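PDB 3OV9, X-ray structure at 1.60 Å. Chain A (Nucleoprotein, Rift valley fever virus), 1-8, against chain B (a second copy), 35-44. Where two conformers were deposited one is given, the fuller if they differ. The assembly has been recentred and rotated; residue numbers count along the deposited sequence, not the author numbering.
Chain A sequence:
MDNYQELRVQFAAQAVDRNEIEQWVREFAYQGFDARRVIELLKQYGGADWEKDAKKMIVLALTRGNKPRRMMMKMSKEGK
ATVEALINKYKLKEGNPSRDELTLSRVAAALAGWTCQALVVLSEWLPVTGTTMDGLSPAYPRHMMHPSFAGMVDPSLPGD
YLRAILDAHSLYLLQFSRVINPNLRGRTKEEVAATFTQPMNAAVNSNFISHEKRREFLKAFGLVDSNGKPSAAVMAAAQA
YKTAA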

# COMPACT_ATOMS: atom_id res chain seq x y z
N MET A 1 -19.18 54.62 -14.68
CA MET A 1 -19.91 53.31 -14.64
C MET A 1 -19.20 52.32 -13.71
O MET A 1 -18.34 52.71 -12.91
CB MET A 1 -20.05 52.74 -16.05
N ASP A 2 -19.56 51.04 -13.82
CA ASP A 2 -18.93 49.98 -13.03
C ASP A 2 -17.55 49.64 -13.59
O ASP A 2 -17.34 48.57 -14.18
CB ASP A 2 -19.83 48.74 -12.99
CG ASP A 2 -21.13 48.96 -12.23
OD1 ASP A 2 -21.95 48.03 -12.19
OD2 ASP A 2 -21.33 50.06 -11.67
N ASN A 3 -16.60 50.55 -13.40
CA ASN A 3 -15.23 50.37 -13.85
C ASN A 3 -14.41 49.63 -12.80
O ASN A 3 -13.83 50.25 -11.90
CB ASN A 3 -14.59 51.72 -14.20
CG ASN A 3 -13.31 51.58 -15.02
OD1 ASN A 3 -12.56 50.61 -14.90
ND2 ASN A 3 -13.04 52.58 -15.86
N TYR A 4 -14.36 48.31 -12.92
CA TYR A 4 -13.70 47.45 -11.93
C TYR A 4 -12.18 47.61 -11.95
O TYR A 4 -11.53 47.45 -10.91
CB TYR A 4 -14.10 45.99 -12.12
CG TYR A 4 -15.59 45.78 -12.02
CD1 TYR A 4 -16.34 45.38 -13.13
CD2 TYR A 4 -16.27 45.99 -10.81
CE1 TYR A 4 -17.71 45.19 -13.04
CE2 TYR A 4 -17.64 45.81 -10.71
CZ TYR A 4 -18.36 45.41 -11.83
OH TYR A 4 -19.72 45.22 -11.74
N GLN A 5 -11.62 47.92 -13.11
CA GLN A 5 -10.19 48.20 -13.23
C GLN A 5 -9.84 49.45 -12.44
O GLN A 5 -8.86 49.46 -11.70
CB GLN A 5 -9.77 48.33 -14.69
CG GLN A 5 -9.85 47.01 -15.47
CD GLN A 5 -9.34 47.13 -16.89
OE1 GLN A 5 -8.39 46.46 -17.28
NE2 GLN A 5 -9.99 47.98 -17.68
N GLU A 6 -10.66 50.50 -12.59
CA GLU A 6 -10.47 51.75 -11.84
C GLU A 6 -10.58 51.53 -10.34
O GLU A 6 -9.79 52.07 -9.57
CB GLU A 6 -11.48 52.81 -12.30
CG GLU A 6 -11.30 54.17 -11.62
CD GLU A 6 -12.44 55.14 -11.89
OE1 GLU A 6 -13.60 54.69 -12.04
OE2 GLU A 6 -12.18 56.36 -11.92
N LEU A 7 -11.57 50.74 -9.92
CA LEU A 7 -11.77 50.44 -8.50
C LEU A 7 -10.57 49.70 -7.92
O LEU A 7 -10.17 49.94 -6.78
CB LEU A 7 -13.05 49.62 -8.30
CG LEU A 7 -14.37 50.38 -8.51
CD1 LEU A 7 -15.49 49.42 -8.88
CD2 LEU A 7 -14.75 51.21 -7.28
N ARG A 8 -9.99 48.81 -8.72
CA ARG A 8 -8.83 48.03 -8.32
C ARG A 8 -7.57 48.89 -8.17
O ARG A 8 -6.79 48.70 -7.23
CB ARG A 8 -8.59 46.92 -9.34
CG ARG A 8 -7.94 45.69 -8.78
CD ARG A 8 -6.49 45.59 -9.20
NE ARG A 8 -6.20 44.24 -9.68
CZ ARG A 8 -5.00 43.68 -9.68
NH1 ARG A 8 -3.97 44.35 -9.20
NH2 ARG A 8 -4.84 42.45 -10.14
N ALA B 35 -11.55 38.48 -12.19
CA ALA B 35 -11.28 39.66 -11.36
C ALA B 35 -12.44 40.66 -11.30
O ALA B 35 -12.76 41.17 -10.23
CB ALA B 35 -10.01 40.35 -11.84
N ARG B 36 -13.05 40.94 -12.45
CA ARG B 36 -14.20 41.84 -12.51
C ARG B 36 -15.37 41.34 -11.66
O ARG B 36 -16.02 42.14 -10.98
CB ARG B 36 -14.65 42.06 -13.96
CG ARG B 36 -13.77 43.02 -14.72
CD ARG B 36 -14.16 43.07 -16.20
NE ARG B 36 -13.19 43.83 -16.99
CZ ARG B 36 -12.04 43.35 -17.46
NH1 ARG B 36 -11.68 42.09 -17.22
NH2 ARG B 36 -11.24 44.13 -18.17
N ARG B 37 -15.63 40.04 -11.70
CA ARG B 37 -16.72 39.46 -10.94
C ARG B 37 -16.41 39.51 -9.44
O ARG B 37 -17.29 39.84 -8.64
CB ARG B 37 -17.02 38.03 -11.40
CG ARG B 37 -18.29 37.42 -10.80
CD ARG B 37 -19.54 38.27 -11.02
NE ARG B 37 -20.73 37.59 -10.52
CZ ARG B 37 -21.83 38.20 -10.08
NH1 ARG B 37 -21.91 39.53 -10.06
NH2 ARG B 37 -22.85 37.48 -9.64
N VAL B 38 -15.16 39.21 -9.08
CA VAL B 38 -14.71 39.26 -7.68
C VAL B 38 -15.00 40.63 -7.06
O VAL B 38 -15.59 40.71 -5.97
CB VAL B 38 -13.21 38.88 -7.54
CG1 VAL B 38 -12.72 39.09 -6.10
CG2 VAL B 38 -12.98 37.44 -7.97
N ILE B 39 -14.61 41.70 -7.75
CA ILE B 39 -14.80 43.07 -7.26
C ILE B 39 -16.29 43.41 -7.19
O ILE B 39 -16.75 44.02 -6.23
CB ILE B 39 -14.06 44.12 -8.14
CG1 ILE B 39 -12.58 43.75 -8.31
CG2 ILE B 39 -14.20 45.54 -7.55
CD1 ILE B 39 -11.83 43.44 -7.03
N GLU B 40 -17.04 43.00 -8.21
CA GLU B 40 -18.49 43.22 -8.23
C GLU B 40 -19.15 42.59 -7.00
O GLU B 40 -19.98 43.22 -6.34
CB GLU B 40 -19.13 42.68 -9.51
CG GLU B 40 -20.66 42.79 -9.53
CD GLU B 40 -21.28 42.50 -10.88
OE1 GLU B 40 -20.72 41.70 -11.65
OE2 GLU B 40 -22.36 43.07 -11.16
N LEU B 41 -18.77 41.35 -6.69
CA LEU B 41 -19.30 40.63 -5.54
C LEU B 41 -18.88 41.28 -4.22
O LEU B 41 -19.69 41.38 -3.30
CB LEU B 41 -18.89 39.15 -5.58
CG LEU B 41 -19.51 38.29 -6.70
CD1 LEU B 41 -18.72 37.02 -6.90
CD2 LEU B 41 -20.97 37.97 -6.40
N LEU B 42 -17.63 41.73 -4.14
CA LEU B 42 -17.15 42.44 -2.94
C LEU B 42 -18.00 43.68 -2.65
O LEU B 42 -18.46 43.87 -1.52
CB LEU B 42 -15.67 42.82 -3.06
CG LEU B 42 -14.65 41.69 -2.88
CD1 LEU B 42 -13.26 42.13 -3.33
CD2 LEU B 42 -14.61 41.23 -1.44
N LYS B 43 -18.22 44.49 -3.68
CA LYS B 43 -19.03 45.70 -3.56
C LYS B 43 -20.48 45.38 -3.22
O LYS B 43 -21.11 46.09 -2.43
CB LYS B 43 -18.98 46.51 -4.86
CG LYS B 43 -17.73 47.35 -5.04
CD LYS B 43 -17.71 48.01 -6.41
CE LYS B 43 -18.75 49.13 -6.54
NZ LYS B 43 -19.05 49.46 -7.96
N GLN B 44 -21.00 44.31 -3.81
CA GLN B 44 -22.39 43.90 -3.60
C GLN B 44 -22.65 43.46 -2.16
O GLN B 44 -23.53 44.01 -1.49
CB GLN B 44 -22.78 42.79 -4.57
CG GLN B 44 -24.21 42.30 -4.42
CD GLN B 44 -24.45 41.01 -5.16
OE1 GLN B 44 -24.55 41.00 -6.39
NE2 GLN B 44 -24.54 39.91 -4.42
O HOH W 1 -13.34 47.03 -15.90

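The N-terminal stretch of one nucleoprotein copy packs against helix 35-44 of a second copy, burying 465 Å² in all; no direct hydrogen bond crosses between them, so the contact rests on side-chain packing, with charge and one water at its margins. The helix beginning at Tyr A4 crosses helix 35-44 at 72°, the axes approaching to 9.9 Å. Asp A2 points its CA-to-CB bond toward chain B, and its OD2 lies 4.4 Å from Lys B43 NZ, opposite charges too far apart for a salt bridge but close enough for a favourable long-range attraction. The CA-to-CB bond of Asn A3 points away from chain B, and its side chain serves its own chain: its OD1 accepts a hydrogen bond from Glu A6 N (3.0 Å), capping the first turn of the helix, a role that a short amide side chain fills well. Tyr A4 is the centre of the contact, with 126 Å² covered, and its CA lies 5.7 Å from Arg B36 CA. With chi1 in m, the ring lies across the second helix. Arg B36 O sits over one face, 3.8 Å from Tyr A4 CG. Tyr A4 CD1 also meets Arg B36 CB at 3.8 Å, and Tyr A4 CD2 meets Ile B39 CG2 at 3.9 Å. A flat aromatic ring suits this site, touching helix backbone, aliphatic carbons and a branched apolar side chain at once. Its hydroxyl reaches Glu B40, with OH 3.3 Å from CD, but OH to Glu B40 OE2, at 3.5 Å, has poor hydrogen-bond geometry. The other carboxylate oxygen, Glu B40 OE1, is held by Arg B37 NH1 (2.9 Å) in a salt bridge whose hydrogen bond is weak. Gln A5 leaves the backbone sideways, but its extended chain brings CD to 3.8 Å from Arg B36 NH2; both side chains also have hydrogen-bonding partners elsewhere in the structure. Nearby, water 1 links the chains by accepting weak hydrogen bonds from Gln A5 N and Arg B36 NE, each 3.4 Å long. Leu A7, one turn on from Asn A3, points toward the second helix and extends the apolar patch: its CD1 lies 3.6 Å from Lys B43 CD and 4.3 Å from Ile B39 CG2. The Lys B43 side chain runs past Leu A7, its NZ 3.7 Å from Leu A7 CD1. Ile B39, buried in the assembly, backs both Tyr A4 and Leu A7 with the same methyl.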